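Local coordinates for uncharacterized protein (PDB 4RGI) that is of unknown function but belongs to the KTSC domain family, with an antiparallel beta sheet packed against two helices, at residues L26-R31 / G61-K66. Numbering follows the deposited sequence.
Sequences LEIQFR and GVIKGK
Leu26 and Ile63 meet tip to tip in the buried core, with 9.6 Å between Leu26 CA and Ile63 CA. The contact is purely apolar and made by methyl groups. Leu26 uses one branch, CD2, which lies 4.1 Å from Ile63 CD1 and almost as near to Ile63 CG2, so it sits against both methyls of Ile63. With Leu26 CG anti to the backbone N (chi1 178°), the side chain extends so that CD2 meets Ile63. Two residues on, Ile28 adds a looser touch: its extended arm ends in CD1, 4.4 Å from Ile63 CG2. One isoleucine thus rests on two residues of the same sheet face.

Within 61-66, Lys66 N hydrogen-bonds to Ile63 O at 2.9 Å, and Lys66 NZ reaches back to Gly61 O in a weak bond of 3.5 Å.

Strand 25-30 is central in the antiparallel sheet, paired with strands 14-20 and 34-39. Phe49 of helix 43-51 touches both Leu26 and Ile28. Ile63 is also touched by Phe58 of its own helix 55-63 and, from the sheet, by Tyr38 of strand 34-39; the contacts with Leu26, Ile28 and Tyr38 tie helix 55-63 to the helix-covered face of the sheet.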
ATOM      1  N   LEU A  26      -5.210  -2.230  -2.790  1.00  9.54           N
ATOM      2  CA  LEU A  26      -3.895  -2.182  -2.179  1.00  8.59           C
ATOM      3  C   LEU A  26      -4.069  -2.050  -0.679  1.00 11.77           C
ATOM      4  O   LEU A  26      -4.836  -1.213  -0.240  1.00 14.67           O
ATOM      5  CB  LEU A  26      -3.112  -0.990  -2.714  1.00  8.72           C
ATOM      6  CG  LEU A  26      -1.724  -0.746  -2.154  1.00  9.57           C
ATOM      7  CD1 LEU A  26      -0.730  -1.741  -2.738  1.00 12.50           C
ATOM      8  CD2 LEU A  26      -1.339   0.648  -2.514  1.00 10.31           C
ATOM      9  N   GLU A  27      -3.374  -2.868   0.109  1.00 10.41           N
ATOM     10  CA  GLU A  27      -3.515  -2.782   1.558  1.00 10.44           C
ATOM     11  C   GLU A  27      -2.178  -2.405   2.170  1.00 15.77           C
ATOM     12  O   GLU A  27      -1.161  -3.037   1.893  1.00 12.65           O
ATOM     13  CB  GLU A  27      -4.029  -4.104   2.131  1.00 12.78           C
ATOM     14  CG  GLU A  27      -4.534  -4.014   3.556  1.00 18.17           C
ATOM     15  CD  GLU A  27      -5.281  -5.281   3.973  1.00 25.77           C
ATOM     16  OE1 GLU A  27      -6.478  -5.414   3.649  1.00 26.34           O
ATOM     17  OE2 GLU A  27      -4.651  -6.152   4.591  1.00 24.93           O
ATOM     18  N   ILE A  28      -2.182  -1.360   2.986  1.00  9.50           N
ATOM     19  CA  ILE A  28      -0.947  -0.864   3.575  1.00  8.91           C
ATOM     20  C   ILE A  28      -1.076  -0.883   5.092  1.00 10.56           C
ATOM     21  O   ILE A  28      -1.993  -0.284   5.633  1.00 12.16           O
ATOM     22  CB  ILE A  28      -0.630   0.568   3.135  1.00  7.85           C
ATOM     23  CG1 ILE A  28      -0.609   0.673   1.606  1.00  6.86           C
ATOM     24  CG2 ILE A  28       0.724   0.995   3.729  1.00 10.01           C
ATOM     25  CD1 ILE A  28      -0.266   2.061   1.109  1.00  8.99           C
ATOM     26  N   GLN A  29      -0.172  -1.577   5.769  1.00 11.20           N
ATOM     27  CA  GLN A  29      -0.140  -1.510   7.219  1.00 12.67           C
ATOM     28  C   GLN A  29       0.951  -0.531   7.670  1.00 12.43           C
ATOM     29  O   GLN A  29       2.129  -0.750   7.411  1.00 17.46           O
ATOM     30  CB  GLN A  29       0.092  -2.898   7.797  1.00 13.77           C
ATOM     31  CG  GLN A  29       0.296  -2.912   9.294  1.00 15.55           C
ATOM     32  CD  GLN A  29       0.561  -4.298   9.804  1.00 21.33           C
ATOM     33  OE1 GLN A  29       1.182  -5.119   9.127  1.00 19.61           O
ATOM     34  NE2 GLN A  29       0.091  -4.573  11.017  1.00 24.31           N
ATOM     35  N   PHE A  30       0.549   0.556   8.318  1.00 15.11           N
ATOM     36  CA  PHE A  30       1.484   1.582   8.780  1.00 16.79           C
ATOM     37  C   PHE A  30       2.006   1.293  10.196  1.00 23.87           C
ATOM     38  O   PHE A  30       1.345   0.624  10.981  1.00 26.36           O
ATOM     39  CB  PHE A  30       0.814   2.955   8.751  1.00 17.74           C
ATOM     40  CG  PHE A  30       0.417   3.407   7.376  1.00 14.60           C
ATOM     41  CD1 PHE A  30      -0.857   3.177   6.892  1.00 12.64           C
ATOM     42  CD2 PHE A  30       1.321   4.073   6.574  1.00 16.36           C
ATOM     43  CE1 PHE A  30      -1.210   3.601   5.623  1.00 15.61           C
ATOM     44  CE2 PHE A  30       0.977   4.488   5.317  1.00 12.37           C
ATOM     45  CZ  PHE A  30      -0.284   4.252   4.837  1.00 13.96           C
ATOM     46  N   ARG A  31       3.188   1.804  10.522  1.00 20.81           N
ATOM     47  CA  ARG A  31       3.767   1.559  11.842  1.00 28.90           C
ATOM     48  C   ARG A  31       2.889   2.045  12.993  1.00 35.92           C
ATOM     49  O   ARG A  31       2.532   1.262  13.881  1.00 43.62           O
ATOM     50  CB  ARG A  31       5.140   2.218  11.953  1.00 31.83           C
ATOM     51  CG  ARG A  31       6.210   1.499  11.178  1.00 33.52           C
ATOM     52  CD  ARG A  31       7.564   1.678  11.817  1.00 32.36           C
ATOM     53  NE  ARG A  31       8.560   0.872  11.125  1.00 32.55           N
ATOM     54  CZ  ARG A  31       9.053  -0.268  11.589  1.00 35.95           C
ATOM     55  NH1 ARG A  31       8.652  -0.741  12.763  1.00 34.39           N
ATOM     56  NH2 ARG A  31       9.956  -0.932  10.880  1.00 44.00           N
ATOM     57  N   GLY A  61       4.215  10.165  -2.789  1.00 13.98           N
ATOM     58  CA  GLY A  61       4.172  10.751  -4.117  1.00 13.86           C
ATOM     59  C   GLY A  61       3.151  10.161  -5.069  1.00 18.83           C
ATOM     60  O   GLY A  61       2.694  10.839  -6.004  1.00 17.56           O
ATOM     61  N   VAL A  62       2.779   8.902  -4.843  1.00 10.62           N
ATOM     62  CA  VAL A  62       1.985   8.180  -5.826  1.00 10.56           C
ATOM     63  C   VAL A  62       0.642   7.691  -5.302  1.00 12.04           C
ATOM     64  O   VAL A  62      -0.327   7.612  -6.055  1.00 13.09           O
ATOM     65  CB  VAL A  62       2.784   6.980  -6.365  1.00 10.27           C
ATOM     66  CG1 VAL A  62       2.015   6.240  -7.434  1.00 15.79           C
ATOM     67  CG2 VAL A  62       4.119   7.460  -6.902  1.00 15.50           C
ATOM     68  N   ILE A  63       0.586   7.360  -4.016  1.00  9.27           N
ATOM     69  CA  ILE A  63      -0.613   6.714  -3.477  1.00  9.01           C
ATOM     70  C   ILE A  63      -1.455   7.674  -2.637  1.00 10.79           C
ATOM     71  O   ILE A  63      -2.666   7.783  -2.832  1.00 11.27           O
ATOM     72  CB  ILE A  63      -0.256   5.481  -2.604  1.00  8.64           C
ATOM     73  CG1 ILE A  63       0.621   4.491  -3.370  1.00  8.21           C
ATOM     74  CG2 ILE A  63      -1.533   4.807  -2.080  1.00  9.00           C
ATOM     75  CD1 ILE A  63      -0.046   3.950  -4.605  1.00 15.46           C
ATOM     76  N   LYS A  64      -0.803   8.368  -1.711  1.00 10.27           N
ATOM     77  CA  LYS A  64      -1.507   9.154  -0.703  1.00 10.36           C
ATOM     78  C   LYS A  64      -2.406  10.179  -1.366  1.00 10.98           C
ATOM     79  O   LYS A  64      -1.953  10.970  -2.179  1.00 13.28           O
ATOM     80  CB  LYS A  64      -0.504   9.856   0.236  1.00 10.93           C
ATOM     81  CG  LYS A  64      -1.165  10.660   1.356  1.00 19.46           C
ATOM     82  CD  LYS A  64      -0.227  11.721   1.898  1.00 35.13           C
ATOM     83  CE  LYS A  64       0.767  11.112   2.825  1.00 35.60           C
ATOM     84  NZ  LYS A  64       1.679  12.137   3.421  1.00 32.00           N
ATOM     85  N   GLY A  65      -3.695  10.115  -1.060  1.00 13.74           N
ATOM     86  CA  GLY A  65      -4.645  11.083  -1.562  1.00 13.58           C
ATOM     87  C   GLY A  65      -4.974  10.960  -3.028  1.00 18.07           C
ATOM     88  O   GLY A  65      -5.705  11.785  -3.567  1.00 18.99           O
ATOM     89  N   LYS A  66      -4.431   9.940  -3.681  1.00 11.22           N
ATOM     90  CA  LYS A  66      -4.672   9.750  -5.105  1.00 12.74           C
ATOM     91  C   LYS A  66      -5.624   8.588  -5.377  1.00 18.31           C
ATOM     92  O   LYS A  66      -6.084   8.397  -6.500  1.00 17.52           O
ATOM     93  CB  LYS A  66      -3.348   9.541  -5.840  1.00 11.98           C
ATOM     94  CG  LYS A  66      -2.457  10.777  -5.725  1.00 19.98           C
ATOM     95  CD  LYS A  66      -1.631  11.021  -6.949  1.00 27.19           C
ATOM     96  CE  LYS A  66      -1.084  12.443  -6.927  1.00 27.68           C
ATOM     97  NZ  LYS A  66      -0.269  12.675  -5.714  1.00 29.91           N
TER